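Local structure of 2-dehydropantoate 2-reductase, putative (Enterococcus faecalis, 2EW2) at residues Thr30-Trp35 against Gln95-Glu100; Val104-Asn109 against Asp115-Tyr120; Ile151-Ile156 against Leu165-Val170; Ala230-Lys235 against Gly283-Lys288. The protein probably catalyses the NADPH-dependent reduction of 2-dehydropantoate (ketopantoate) to (R)-pantoate, a step in pantothenate biosynthesis. All blocks are in the same frame, centred on the assembly; numbering follows the deposited sequence. Where two conformers were deposited one is given.

Contact 1: residues Thr30-Trp35 against Gln95-Glu100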
loop_
_atom_site.group_PDB
_atom_site.type_symbol
_atom_site.label_atom_id
_atom_site.label_comp_id
_atom_site.label_asym_id
_atom_site.label_seq_id
_atom_site.Cartn_x
_atom_site.Cartn_y
_atom_site.Cartn_z
ATOM N N THR B 30 -28.771 -33.231 10.296
ATOM C CA THR B 30 -27.653 -33.500 11.188
ATOM C C THR B 30 -26.867 -32.210 11.451
ATOM O O THR B 30 -26.566 -31.455 10.524
ATOM C CB THR B 30 -26.714 -34.566 10.587
ATOM O OG1 THR B 30 -27.476 -35.742 10.276
ATOM C CG2 THR B 30 -25.577 -34.928 11.558
ATOM N N LEU B 31 -26.508 -31.988 12.709
ATOM C CA LEU B 31 -25.746 -30.800 13.088
ATOM C C LEU B 31 -24.267 -31.139 13.266
ATOM O O LEU B 31 -23.924 -32.170 13.838
ATOM C CB LEU B 31 -26.293 -30.209 14.386
ATOM C CG LEU B 31 -27.792 -29.908 14.452
ATOM C CD1 LEU B 31 -28.203 -29.536 15.896
ATOM C CD2 LEU B 31 -28.181 -28.799 13.469
ATOM N N ILE B 32 -23.397 -30.269 12.764
ATOM C CA ILE B 32 -21.964 -30.412 12.980
ATOM C C ILE B 32 -21.445 -29.128 13.614
ATOM O O ILE B 32 -21.677 -28.033 13.096
ATOM C CB ILE B 32 -21.215 -30.725 11.655
ATOM C CG1 ILE B 32 -21.794 -32.000 11.017
ATOM C CG2 ILE B 32 -19.727 -30.896 11.903
ATOM C CD1 ILE B 32 -21.800 -31.950 9.536
ATOM N N ASP B 33 -20.750 -29.270 14.739
ATOM C CA ASP B 33 -20.323 -28.099 15.513
ATOM C C ASP B 33 -19.081 -28.386 16.327
ATOM O O ASP B 33 -18.877 -29.506 16.778
ATOM C CB ASP B 33 -21.440 -27.645 16.453
ATOM C CG ASP B 33 -21.325 -26.184 16.822
ATOM O OD1 ASP B 33 -20.799 -25.917 17.913
ATOM O OD2 ASP B 33 -21.730 -25.305 16.015
ATOM N N GLN B 34 -18.298 -27.340 16.571
ATOM C CA GLN B 34 -17.003 -27.450 17.231
ATOM C C GLN B 34 -17.053 -27.149 18.736
ATOM O O GLN B 34 -16.029 -27.269 19.426
ATOM C CB GLN B 34 -15.984 -26.544 16.513
ATOM C CG GLN B 34 -15.925 -26.813 14.998
ATOM C CD GLN B 34 -14.976 -25.896 14.243
ATOM O OE1 GLN B 34 -15.388 -25.162 13.340
ATOM N NE2 GLN B 34 -13.704 -25.930 14.609
ATOM N N TRP B 35 -18.235 -26.792 19.247
ATOM C CA TRP B 35 -18.382 -26.339 20.641
ATOM C C TRP B 35 -18.853 -27.481 21.541
ATOM O O TRP B 35 -20.010 -27.883 21.466
ATOM C CB TRP B 35 -19.345 -25.136 20.711
ATOM C CG TRP B 35 -19.446 -24.474 22.056
ATOM C CD1 TRP B 35 -18.524 -24.507 23.064
ATOM C CD2 TRP B 35 -20.527 -23.654 22.533
ATOM N NE1 TRP B 35 -18.968 -23.779 24.141
ATOM C CE2 TRP B 35 -20.195 -23.246 23.847
ATOM C CE3 TRP B 35 -21.745 -23.228 21.979
ATOM C CZ2 TRP B 35 -21.027 -22.425 24.615
ATOM C CZ3 TRP B 35 -22.587 -22.420 22.756
ATOM C CH2 TRP B 35 -22.217 -22.027 24.056
ATOM N N GLN B 95 -15.844 -34.298 4.828
ATOM C CA GLN B 95 -15.691 -35.083 3.595
ATOM C C GLN B 95 -16.351 -36.467 3.571
ATOM O O GLN B 95 -16.964 -36.806 2.566
ATOM C CB GLN B 95 -14.220 -35.252 3.227
ATOM C CG GLN B 95 -13.674 -34.076 2.473
ATOM C CD GLN B 95 -12.291 -34.350 1.939
ATOM O OE1 GLN B 95 -12.107 -34.459 0.732
ATOM N NE2 GLN B 95 -11.314 -34.463 2.837
ATOM N N PRO B 96 -16.218 -37.275 4.651
ATOM C CA PRO B 96 -16.919 -38.575 4.603
ATOM C C PRO B 96 -18.432 -38.493 4.322
ATOM O O PRO B 96 -19.037 -39.488 3.905
ATOM C CB PRO B 96 -16.658 -39.177 5.998
ATOM C CG PRO B 96 -15.396 -38.518 6.458
ATOM C CD PRO B 96 -15.450 -37.119 5.899
HETATM N N MSE B 97 -19.033 -37.316 4.507
HETATM C CA MSE B 97 -20.473 -37.167 4.294
HETATM C C MSE B 97 -20.803 -36.668 2.899
HETATM O O MSE B 97 -21.974 -36.545 2.541
HETATM C CB MSE B 97 -21.094 -36.241 5.351
HETATM C CG MSE B 97 -20.871 -36.740 6.760
HETATM SE SE MSE B 97 -21.599 -35.471 8.079
HETATM C CE MSE B 97 -23.481 -36.035 8.056
ATOM N N ILE B 98 -19.760 -36.406 2.118
ATOM C CA ILE B 98 -19.901 -35.847 0.783
ATOM C C ILE B 98 -19.765 -36.947 -0.275
ATOM O O ILE B 98 -18.851 -37.767 -0.204
ATOM C CB ILE B 98 -18.829 -34.733 0.518
ATOM C CG1 ILE B 98 -18.982 -33.593 1.531
ATOM C CG2 ILE B 98 -18.921 -34.195 -0.922
ATOM C CD1 ILE B 98 -17.792 -32.599 1.567
ATOM N N THR B 99 -20.688 -36.967 -1.230
ATOM C CA THR B 99 -20.524 -37.752 -2.459
ATOM C C THR B 99 -20.493 -36.788 -3.640
ATOM O O THR B 99 -20.632 -35.559 -3.461
ATOM C CB THR B 99 -21.681 -38.757 -2.682
ATOM O OG1 THR B 99 -22.858 -38.070 -3.137
ATOM C CG2 THR B 99 -22.001 -39.536 -1.413
ATOM N N GLU B 100 -20.371 -37.356 -4.844
ATOM C CA GLU B 100 -20.457 -36.621 -6.097
ATOM C C GLU B 100 -21.777 -35.882 -6.240
ATOM O O GLU B 100 -21.849 -34.913 -6.979
ATOM C CB GLU B 100 -20.302 -37.584 -7.290
ATOM C CG GLU B 100 -20.887 -38.983 -7.008
ATOM C CD GLU B 100 -21.220 -39.759 -8.260
ATOM O OE1 GLU B 100 -20.528 -39.573 -9.290
ATOM O OE2 GLU B 100 -22.189 -40.558 -8.204
#

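Contact 2: residues Val104-Asn109 against Asp115-Tyr120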
loop_
_atom_site.group_PDB
_atom_site.type_symbol
_atom_site.label_atom_id
_atom_site.label_comp_id
_atom_site.label_asym_id
_atom_site.label_seq_id
_atom_site.Cartn_x
_atom_site.Cartn_y
_atom_site.Cartn_z
ATOM N N VAL B 104 -23.422 -27.881 -1.687
ATOM C CA VAL B 104 -23.223 -27.015 -0.518
ATOM C C VAL B 104 -23.865 -25.644 -0.791
ATOM O O VAL B 104 -23.767 -25.090 -1.912
ATOM C CB VAL B 104 -21.706 -26.881 -0.123
ATOM C CG1 VAL B 104 -20.891 -26.369 -1.306
ATOM C CG2 VAL B 104 -21.511 -25.942 1.095
ATOM N N LEU B 105 -24.560 -25.129 0.217
ATOM C CA LEU B 105 -25.100 -23.778 0.190
ATOM C C LEU B 105 -24.278 -22.961 1.171
ATOM O O LEU B 105 -24.362 -23.156 2.388
ATOM C CB LEU B 105 -26.587 -23.729 0.588
ATOM C CG LEU B 105 -27.179 -22.313 0.765
ATOM C CD1 LEU B 105 -27.130 -21.492 -0.547
ATOM C CD2 LEU B 105 -28.590 -22.342 1.347
ATOM N N CYS B 106 -23.468 -22.059 0.632
ATOM C CA CYS B 106 -22.589 -21.243 1.456
ATOM C C CYS B 106 -23.334 -19.998 1.894
ATOM O O CYS B 106 -23.760 -19.206 1.054
ATOM C CB CYS B 106 -21.333 -20.860 0.682
ATOM S SG CYS B 106 -20.145 -19.924 1.687
ATOM N N LEU B 107 -23.494 -19.840 3.213
ATOM C CA LEU B 107 -24.184 -18.673 3.762
ATOM C C LEU B 107 -23.263 -17.667 4.451
ATOM O O LEU B 107 -23.740 -16.733 5.081
ATOM C CB LEU B 107 -25.312 -19.088 4.709
ATOM C CG LEU B 107 -26.430 -19.922 4.067
ATOM C CD1 LEU B 107 -27.519 -20.193 5.094
ATOM C CD2 LEU B 107 -27.007 -19.197 2.879
ATOM N N LEU B 108 -21.958 -17.843 4.297
ATOM C CA LEU B 108 -20.972 -16.979 4.947
ATOM C C LEU B 108 -20.981 -15.572 4.377
ATOM O O LEU B 108 -21.262 -15.379 3.208
ATOM C CB LEU B 108 -19.567 -17.547 4.768
ATOM C CG LEU B 108 -19.005 -18.540 5.796
ATOM C CD1 LEU B 108 -19.802 -19.846 5.895
ATOM C CD2 LEU B 108 -17.545 -18.826 5.444
ATOM N N ASN B 109 -20.663 -14.600 5.223
ATOM C CA ASN B 109 -20.321 -13.270 4.744
ATOM C C ASN B 109 -18.996 -13.316 4.016
ATOM O O ASN B 109 -18.098 -14.113 4.349
ATOM C CB ASN B 109 -20.227 -12.282 5.906
ATOM C CG ASN B 109 -21.563 -12.014 6.535
ATOM O OD1 ASN B 109 -22.518 -11.660 5.846
ATOM N ND2 ASN B 109 -21.648 -12.179 7.852
ATOM N N ASP B 115 -13.780 -21.157 -3.303
ATOM C CA ASP B 115 -12.445 -21.654 -3.616
ATOM C C ASP B 115 -11.968 -22.657 -2.572
ATOM O O ASP B 115 -11.228 -23.566 -2.884
ATOM C CB ASP B 115 -11.452 -20.500 -3.763
ATOM C CG ASP B 115 -11.841 -19.531 -4.888
ATOM O OD1 ASP B 115 -12.532 -19.961 -5.846
ATOM O OD2 ASP B 115 -11.465 -18.340 -4.819
ATOM N N VAL B 116 -12.405 -22.499 -1.330
ATOM C CA VAL B 116 -12.129 -23.508 -0.308
ATOM C C VAL B 116 -13.057 -24.709 -0.522
ATOM O O VAL B 116 -12.612 -25.864 -0.519
ATOM C CB VAL B 116 -12.313 -22.936 1.131
ATOM C CG1 VAL B 116 -12.503 -24.054 2.143
ATOM C CG2 VAL B 116 -11.124 -22.067 1.534
ATOM N N LEU B 117 -14.348 -24.423 -0.706
ATOM C CA LEU B 117 -15.382 -25.456 -0.793
ATOM C C LEU B 117 -15.118 -26.414 -1.948
ATOM O O LEU B 117 -15.305 -27.624 -1.797
ATOM C CB LEU B 117 -16.800 -24.835 -0.878
ATOM C CG LEU B 117 -17.270 -24.043 0.356
ATOM C CD1 LEU B 117 -18.596 -23.310 0.124
ATOM C CD2 LEU B 117 -17.364 -24.956 1.583
ATOM N N GLU B 118 -14.649 -25.886 -3.077
ATOM C CA GLU B 118 -14.442 -26.709 -4.275
ATOM C C GLU B 118 -13.342 -27.777 -4.118
ATOM O O GLU B 118 -13.249 -28.698 -4.924
ATOM C CB GLU B 118 -14.250 -25.855 -5.542
ATOM C CG GLU B 118 -12.845 -25.309 -5.747
ATOM C CD GLU B 118 -12.737 -24.374 -6.958
ATOM O OE1 GLU B 118 -13.554 -24.524 -7.911
ATOM O OE2 GLU B 118 -11.830 -23.486 -6.955
ATOM N N LYS B 119 -12.538 -27.659 -3.062
ATOM C CA LYS B 119 -11.588 -28.707 -2.707
ATOM C C LYS B 119 -12.289 -29.970 -2.215
ATOM O O LYS B 119 -11.726 -31.061 -2.285
ATOM C CB LYS B 119 -10.639 -28.205 -1.622
ATOM C CG LYS B 119 -9.746 -27.052 -2.048
ATOM C CD LYS B 119 -8.485 -27.034 -1.200
ATOM C CE LYS B 119 -8.724 -26.398 0.134
ATOM N NZ LYS B 119 -7.536 -26.588 1.028
ATOM N N TYR B 120 -13.517 -29.812 -1.713
ATOM C CA TYR B 120 -14.203 -30.865 -0.979
ATOM C C TYR B 120 -15.522 -31.277 -1.616
ATOM O O TYR B 120 -15.961 -32.411 -1.458
ATOM C CB TYR B 120 -14.409 -30.427 0.478
ATOM C CG TYR B 120 -13.112 -30.010 1.129
ATOM C CD1 TYR B 120 -12.895 -28.692 1.531
ATOM C CD2 TYR B 120 -12.073 -30.925 1.288
ATOM C CE1 TYR B 120 -11.691 -28.312 2.132
ATOM C CE2 TYR B 120 -10.859 -30.548 1.852
ATOM C CZ TYR B 120 -10.681 -29.243 2.279
ATOM O OH TYR B 120 -9.483 -28.879 2.864
#

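Contact 3: residues Ile151-Ile156 against Leu165-Val170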
loop_
_atom_site.group_PDB
_atom_site.type_symbol
_atom_site.label_atom_id
_atom_site.label_comp_id
_atom_site.label_asym_id
_atom_site.label_seq_id
_atom_site.Cartn_x
_atom_site.Cartn_y
_atom_site.Cartn_z
ATOM N N ILE B 151 -34.245 -16.110 2.663
ATOM C CA ILE B 151 -32.946 -16.530 2.166
ATOM C C ILE B 151 -33.001 -16.391 0.662
ATOM O O ILE B 151 -33.929 -16.898 0.033
ATOM C CB ILE B 151 -32.616 -18.002 2.563
ATOM C CG1 ILE B 151 -32.641 -18.177 4.084
ATOM C CG2 ILE B 151 -31.223 -18.455 2.011
ATOM C CD1 ILE B 151 -32.309 -19.574 4.550
ATOM N N GLU B 152 -32.031 -15.682 0.091
ATOM C CA GLU B 152 -31.861 -15.626 -1.349
ATOM C C GLU B 152 -30.679 -16.543 -1.690
ATOM O O GLU B 152 -29.695 -16.566 -0.947
ATOM C CB GLU B 152 -31.586 -14.186 -1.809
ATOM C CG GLU B 152 -32.723 -13.190 -1.496
ATOM C CD GLU B 152 -32.462 -11.792 -2.060
ATOM O OE1 GLU B 152 -31.286 -11.346 -2.073
ATOM O OE2 GLU B 152 -33.436 -11.145 -2.521
ATOM N N LEU B 153 -30.792 -17.330 -2.761
ATOM C CA LEU B 153 -29.700 -18.228 -3.142
ATOM C C LEU B 153 -29.531 -18.308 -4.650
ATOM O O LEU B 153 -30.435 -17.945 -5.418
ATOM C CB LEU B 153 -29.854 -19.624 -2.513
ATOM C CG LEU B 153 -31.048 -20.493 -2.933
ATOM C CD1 LEU B 153 -30.730 -21.339 -4.188
ATOM C CD2 LEU B 153 -31.438 -21.390 -1.782
ATOM N N GLU B 154 -28.355 -18.765 -5.067
ATOM C CA GLU B 154 -27.998 -18.821 -6.474
ATOM C C GLU B 154 -26.958 -19.923 -6.638
ATOM O O GLU B 154 -26.063 -20.030 -5.824
ATOM C CB GLU B 154 -27.400 -17.467 -6.921
ATOM C CG GLU B 154 -27.126 -17.413 -8.403
ATOM C CD GLU B 154 -26.576 -16.090 -8.922
ATOM O OE1 GLU B 154 -26.252 -15.155 -8.143
ATOM O OE2 GLU B 154 -26.471 -15.997 -10.167
ATOM N N ASN B 155 -27.105 -20.755 -7.668
ATOM C CA ASN B 155 -26.043 -21.686 -8.089
ATOM C C ASN B 155 -24.912 -20.901 -8.726
ATOM O O ASN B 155 -25.158 -19.962 -9.486
ATOM C CB ASN B 155 -26.556 -22.707 -9.115
ATOM C CG ASN B 155 -27.290 -22.051 -10.272
ATOM O OD1 ASN B 155 -26.906 -22.188 -11.437
ATOM N ND2 ASN B 155 -28.351 -21.323 -9.953
ATOM N N ILE B 156 -23.681 -21.290 -8.424
ATOM C CA ILE B 156 -22.527 -20.640 -9.018
ATOM C C ILE B 156 -22.270 -21.146 -10.429
ATOM O O ILE B 156 -21.878 -20.371 -11.299
ATOM C CB ILE B 156 -21.268 -20.830 -8.139
ATOM C CG1 ILE B 156 -21.491 -20.127 -6.791
ATOM C CG2 ILE B 156 -20.001 -20.328 -8.889
ATOM C CD1 ILE B 156 -20.303 -20.200 -5.840
ATOM N N LEU B 165 -33.147 -24.928 -7.472
ATOM C CA LEU B 165 -34.603 -24.795 -7.467
ATOM C C LEU B 165 -35.251 -25.782 -6.498
ATOM O O LEU B 165 -36.224 -25.436 -5.808
ATOM C CB LEU B 165 -35.169 -24.924 -8.893
ATOM C CG LEU B 165 -34.846 -23.751 -9.837
ATOM C CD1 LEU B 165 -35.445 -23.986 -11.225
ATOM C CD2 LEU B 165 -35.351 -22.443 -9.283
ATOM N N GLU B 166 -34.689 -26.986 -6.438
ATOM C CA GLU B 166 -35.128 -28.032 -5.516
ATOM C C GLU B 166 -34.897 -27.656 -4.047
ATOM O O GLU B 166 -35.732 -27.934 -3.184
ATOM C CB GLU B 166 -34.446 -29.359 -5.874
ATOM C CG GLU B 166 -35.094 -30.034 -7.098
ATOM C CD GLU B 166 -34.233 -31.109 -7.764
ATOM O OE1 GLU B 166 -33.212 -31.550 -7.180
ATOM O OE2 GLU B 166 -34.590 -31.513 -8.898
ATOM N N VAL B 167 -33.756 -27.024 -3.774
ATOM C CA VAL B 167 -33.453 -26.471 -2.448
ATOM C C VAL B 167 -34.444 -25.368 -2.064
ATOM O O VAL B 167 -34.926 -25.371 -0.946
ATOM C CB VAL B 167 -32.012 -25.935 -2.355
ATOM C CG1 VAL B 167 -31.787 -25.187 -1.025
ATOM C CG2 VAL B 167 -31.011 -27.087 -2.505
ATOM N N VAL B 168 -34.737 -24.448 -2.990
ATOM C CA VAL B 168 -35.788 -23.419 -2.779
ATOM C C VAL B 168 -37.123 -24.061 -2.353
ATOM O O VAL B 168 -37.721 -23.652 -1.373
ATOM C CB VAL B 168 -35.971 -22.502 -4.016
ATOM C CG1 VAL B 168 -37.245 -21.603 -3.876
ATOM C CG2 VAL B 168 -34.741 -21.629 -4.238
ATOM N N ASP B 169 -37.567 -25.068 -3.104
ATOM C CA ASP B 169 -38.787 -25.826 -2.783
ATOM C C ASP B 169 -38.755 -26.395 -1.365
ATOM O O ASP B 169 -39.707 -26.225 -0.594
ATOM C CB ASP B 169 -38.998 -26.960 -3.793
ATOM C CG ASP B 169 -39.379 -26.460 -5.169
ATOM O OD1 ASP B 169 -39.788 -25.282 -5.297
ATOM O OD2 ASP B 169 -39.276 -27.251 -6.136
ATOM N N VAL B 170 -37.664 -27.073 -1.030
ATOM C CA VAL B 170 -37.460 -27.609 0.323
ATOM C C VAL B 170 -37.528 -26.529 1.418
ATOM O O VAL B 170 -38.270 -26.676 2.409
ATOM C CB VAL B 170 -36.134 -28.405 0.428
ATOM C CG1 VAL B 170 -35.875 -28.810 1.884
ATOM C CG2 VAL B 170 -36.201 -29.660 -0.477
#

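Contact 4: residues Ala230-Lys235 against Gly283-Lys288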
loop_
_atom_site.group_PDB
_atom_site.type_symbol
_atom_site.label_atom_id
_atom_site.label_comp_id
_atom_site.label_asym_id
_atom_site.label_seq_id
_atom_site.Cartn_x
_atom_site.Cartn_y
_atom_site.Cartn_z
ATOM N N ALA B 230 -13.301 -5.445 -9.942
ATOM C CA ALA B 230 -14.011 -5.633 -11.217
ATOM C C ALA B 230 -13.273 -6.502 -12.232
ATOM O O ALA B 230 -13.896 -7.339 -12.903
ATOM C CB ALA B 230 -14.364 -4.293 -11.841
ATOM N N ALA B 231 -11.957 -6.314 -12.350
ATOM C CA ALA B 231 -11.145 -7.110 -13.271
ATOM C C ALA B 231 -11.215 -8.613 -12.981
ATOM O O ALA B 231 -11.339 -9.415 -13.915
ATOM C CB ALA B 231 -9.687 -6.630 -13.287
ATOM N N VAL B 232 -11.152 -8.974 -11.697
ATOM C CA VAL B 232 -11.228 -10.356 -11.249
ATOM C C VAL B 232 -12.679 -10.909 -11.312
ATOM O O VAL B 232 -12.908 -12.045 -11.786
ATOM C CB VAL B 232 -10.649 -10.496 -9.816
ATOM C CG1 VAL B 232 -10.856 -11.872 -9.275
ATOM C CG2 VAL B 232 -9.165 -10.096 -9.779
ATOM N N ALA B 233 -13.660 -10.116 -10.860
ATOM C CA ALA B 233 -15.064 -10.530 -10.946
ATOM C C ALA B 233 -15.440 -10.875 -12.389
ATOM O O ALA B 233 -16.136 -11.859 -12.644
ATOM C CB ALA B 233 -15.997 -9.454 -10.406
ATOM N N GLU B 234 -14.978 -10.043 -13.315
ATOM C CA GLU B 234 -15.205 -10.251 -14.737
ATOM C C GLU B 234 -14.820 -11.668 -15.202
ATOM O O GLU B 234 -15.524 -12.259 -16.022
ATOM C CB GLU B 234 -14.456 -9.181 -15.536
ATOM C CG GLU B 234 -14.932 -9.034 -16.970
ATOM C CD GLU B 234 -14.217 -9.993 -17.926
ATOM O OE1 GLU B 234 -14.697 -10.145 -19.083
ATOM O OE2 GLU B 234 -13.181 -10.584 -17.525
ATOM N N LYS B 235 -13.719 -12.198 -14.672
ATOM C CA LYS B 235 -13.272 -13.554 -14.996
ATOM C C LYS B 235 -14.256 -14.628 -14.545
ATOM O O LYS B 235 -14.242 -15.735 -15.067
ATOM C CB LYS B 235 -11.907 -13.851 -14.371
ATOM C CG LYS B 235 -10.801 -12.896 -14.797
ATOM C CD LYS B 235 -10.702 -12.788 -16.306
ATOM C CE LYS B 235 -9.491 -11.974 -16.692
ATOM N NZ LYS B 235 -9.507 -11.662 -18.122
ATOM N N GLY B 283 -7.633 -9.878 0.306
ATOM C CA GLY B 283 -6.836 -11.109 0.189
ATOM C C GLY B 283 -7.456 -12.109 -0.788
ATOM O O GLY B 283 -6.752 -12.825 -1.480
ATOM N N ALA B 284 -8.779 -12.126 -0.856
ATOM C CA ALA B 284 -9.528 -13.028 -1.721
ATOM C C ALA B 284 -9.429 -12.608 -3.195
ATOM O O ALA B 284 -9.214 -13.450 -4.069
ATOM C CB ALA B 284 -10.966 -13.076 -1.261
ATOM N N VAL B 285 -9.529 -11.307 -3.462
ATOM C CA VAL B 285 -9.303 -10.760 -4.812
ATOM C C VAL B 285 -7.879 -11.082 -5.279
ATOM O O VAL B 285 -7.647 -11.465 -6.428
ATOM C CB VAL B 285 -9.509 -9.212 -4.831
ATOM C CG1 VAL B 285 -9.265 -8.644 -6.205
ATOM C CG2 VAL B 285 -10.898 -8.848 -4.354
ATOM N N TRP B 286 -6.930 -10.899 -4.374
ATOM C CA TRP B 286 -5.520 -11.156 -4.650
ATOM C C TRP B 286 -5.301 -12.653 -4.973
ATOM O O TRP B 286 -4.687 -12.989 -6.000
ATOM C CB TRP B 286 -4.674 -10.675 -3.454
ATOM C CG TRP B 286 -3.177 -10.859 -3.563
ATOM C CD1 TRP B 286 -2.436 -11.046 -4.706
ATOM C CD2 TRP B 286 -2.235 -10.829 -2.474
ATOM N NE1 TRP B 286 -1.092 -11.155 -4.381
ATOM C CE2 TRP B 286 -0.950 -11.031 -3.022
ATOM C CE3 TRP B 286 -2.360 -10.666 -1.083
ATOM C CZ2 TRP B 286 0.206 -11.073 -2.225
ATOM C CZ3 TRP B 286 -1.214 -10.702 -0.295
ATOM C CH2 TRP B 286 0.051 -10.914 -0.867
ATOM N N ARG B 287 -5.821 -13.541 -4.130
ATOM C CA ARG B 287 -5.736 -14.999 -4.408
ATOM C C ARG B 287 -6.331 -15.351 -5.785
ATOM O O ARG B 287 -5.692 -16.030 -6.599
ATOM C CB ARG B 287 -6.405 -15.811 -3.290
ATOM C CG ARG B 287 -6.218 -17.324 -3.410
ATOM C CD ARG B 287 -7.091 -18.105 -2.417
ATOM N NE ARG B 287 -8.524 -17.892 -2.661
ATOM C CZ ARG B 287 -9.337 -17.224 -1.845
ATOM N NH1 ARG B 287 -10.622 -17.079 -2.162
ATOM N NH2 ARG B 287 -8.871 -16.704 -0.711
ATOM N N LYS B 288 -7.533 -14.865 -6.065
ATOM C CA LYS B 288 -8.173 -15.135 -7.366
ATOM C C LYS B 288 -7.389 -14.554 -8.530
ATOM O O LYS B 288 -7.198 -15.225 -9.540
ATOM C CB LYS B 288 -9.597 -14.586 -7.400
ATOM C CG LYS B 288 -10.588 -15.339 -6.511
ATOM C CD LYS B 288 -11.955 -14.618 -6.514
ATOM C CE LYS B 288 -13.003 -15.429 -5.716
ATOM N NZ LYS B 288 -13.413 -16.722 -6.398
#

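Contact 1: residues Thr30-Trp35 against Gln95-Glu100
In the Rossmann-type domain, I32, the last residue of strand 28-32, meets selenomethionine M97, which follows helix 84-94 in a short 3-10 turn. CD1 of I32 comes to 3.8 Å from SE of M97, and the two side chains run past each other in opposite directions. The M97 chain is extended as far as its selenium and then bends (chi3 83°), which carries the methyl CE toward the strand, 4.2 Å from CG2 of T30. T30 and I32 thus meet one side chain from the same face of the strand, in a buried, wholly apolar contact. M90 and I94 of helix 84-94 also touch I32. Strand 28-32 is the second strand of the Rossmann fold, tied at its end to the probable glycine-rich dinucleotide-binding loop: OD2 of D33 accepts a hydrogen bond from A11 N. OD1 of D33 closes an Asx turn, accepting from W35 N at 3.0 Å on its anti side, 35° out of the carboxylate plane; W35 is the N-cap residue of helix 36-45.

Contact 2: residues Val104-Asn109 against Asp115-Tyr120
L117 pushes one methyl, CD1, against the face of strand 103-106 that carries V104 and C106. CD1 of L117 lies 3.7 Å from CB of C106 and 4.0 Å from its SG; with the sulfur anti to the backbone N (chi1 -177°), both atoms border the methyl. The same L117 CD1 is 4.0 Å from CG2 of V104 and 4.1 Å from CG1 of V104, touching both branches of the valine. All three residues are buried, and I126 and F91 each touch both V104 and L117. Away from this tight point nothing else meets across the segments: L105 points to the other face of the sheet, and N109 and K119 are exposed to solvent. K119 NZ forms a salt bridge with D88 OD1, which is also hydrogen-bonded to Y120 OH, and CB of K119 lies 3.8 Å above the ring of Y120. D115 is anchored to the C-terminal domain by a salt bridge with R287. A strand covered by the apolar side of the helix that follows it is the first half of a beta-alpha-beta unit, completed here by strand 126-131.

Contact 3: residues Ile151-Ile156 against Leu165-Val170
L153 of strand 151-155 reaches across to helix 161-173 and meets two successive valines, V167 and V168. At the root of the side chain, L153 CB packs against CD1 of L105, two strands away on strand 103-106, at 3.8 Å. The next atom, CG, is held between the backbone N and the carbonyl carbon (chi1 65°), a sterically confined position, and already touches the helix: CG of L153 is 4.1 Å from CG2 of V168. There the chain forks. CD1 of L153 stays with V168, 4.0 Å from its CG2. CD2 of L153 turns to V167, 3.9 Å from CG1 of that residue, yet it is still 4.1 Å from CG2 of V168. One valine methyl thus meets the branch carbon and both methyls of the leucine, whereas V167 offers only its CG1. The leucine lies obliquely to both valines, and no hydrogen bond joins the two segments. A164, one turn earlier on the helix, also touches L153. Around this point V167 leans on L127 of strand 126-131 and V168 on P178 of strand 178-180. Strand 151-155 runs antiparallel to the first of these and parallel to the second, so helix 161-173 lies over the sheet as the crossover between strands 151-155 and 178-180.

Contact 4: residues Ala230-Lys235 against Gly283-Lys288
V232 of helix 218-235 points its two methyls at different residues of helix 282-292, V285 and K288, which lie about one turn apart. Its CG1, anti to the backbone N (chi1 174°), meets the lysine: CG1 of V232 is 3.5 Å from CB of K288 and 4.0 Å from its CD. The two side chains cross at about a right angle, so the valine branch lies against the flank of the lysine's methylene chain. The other methyl approaches V285 on a slant, CG2 of V232 lying 3.9 Å from CG1 of V285 and equally 3.9 Å from the backbone O of V285. The helices are close here, with the CA atoms of V232 and V285 6.7 Å apart. W189 of helix 184-195 touches both V232 and K288, joining a third helix of the C-terminal domain to the pair. K288 runs extended as far as CE and bends only at its last torsion (chi4 -70°), which takes NZ to salt bridges with E236, D115 and E114. The lysine is therefore divided: its carbon chain serves as an apolar partner for V232, while its charge is met by three carboxylates, a setting that would probably favour the protonated amine.

Overall arrangement
Contacts 1, 2 and 3 all reach the same eight-stranded mixed sheet of the Rossmann-type domain; contact 4 belongs to the helical C-terminal domain. Contacts 1 and 2, with centres about 13 Å apart, touch where Y120 packs on Q95 and I98. Contacts 2 and 3, about 15 Å between centres, meet through the far face of strand 103-106. Contact 2 also bridges the domains: its centre is about 17 Å from that of contact 4, and D115 OD2 forms a salt bridge with K288 NZ at 3.0 Å. Contacts 1 and 4 are the most distant, about 29 Å between centres. None lies at the magnesium-binding E311, though contact 1 is near the glycine-rich loop that probably binds NADP.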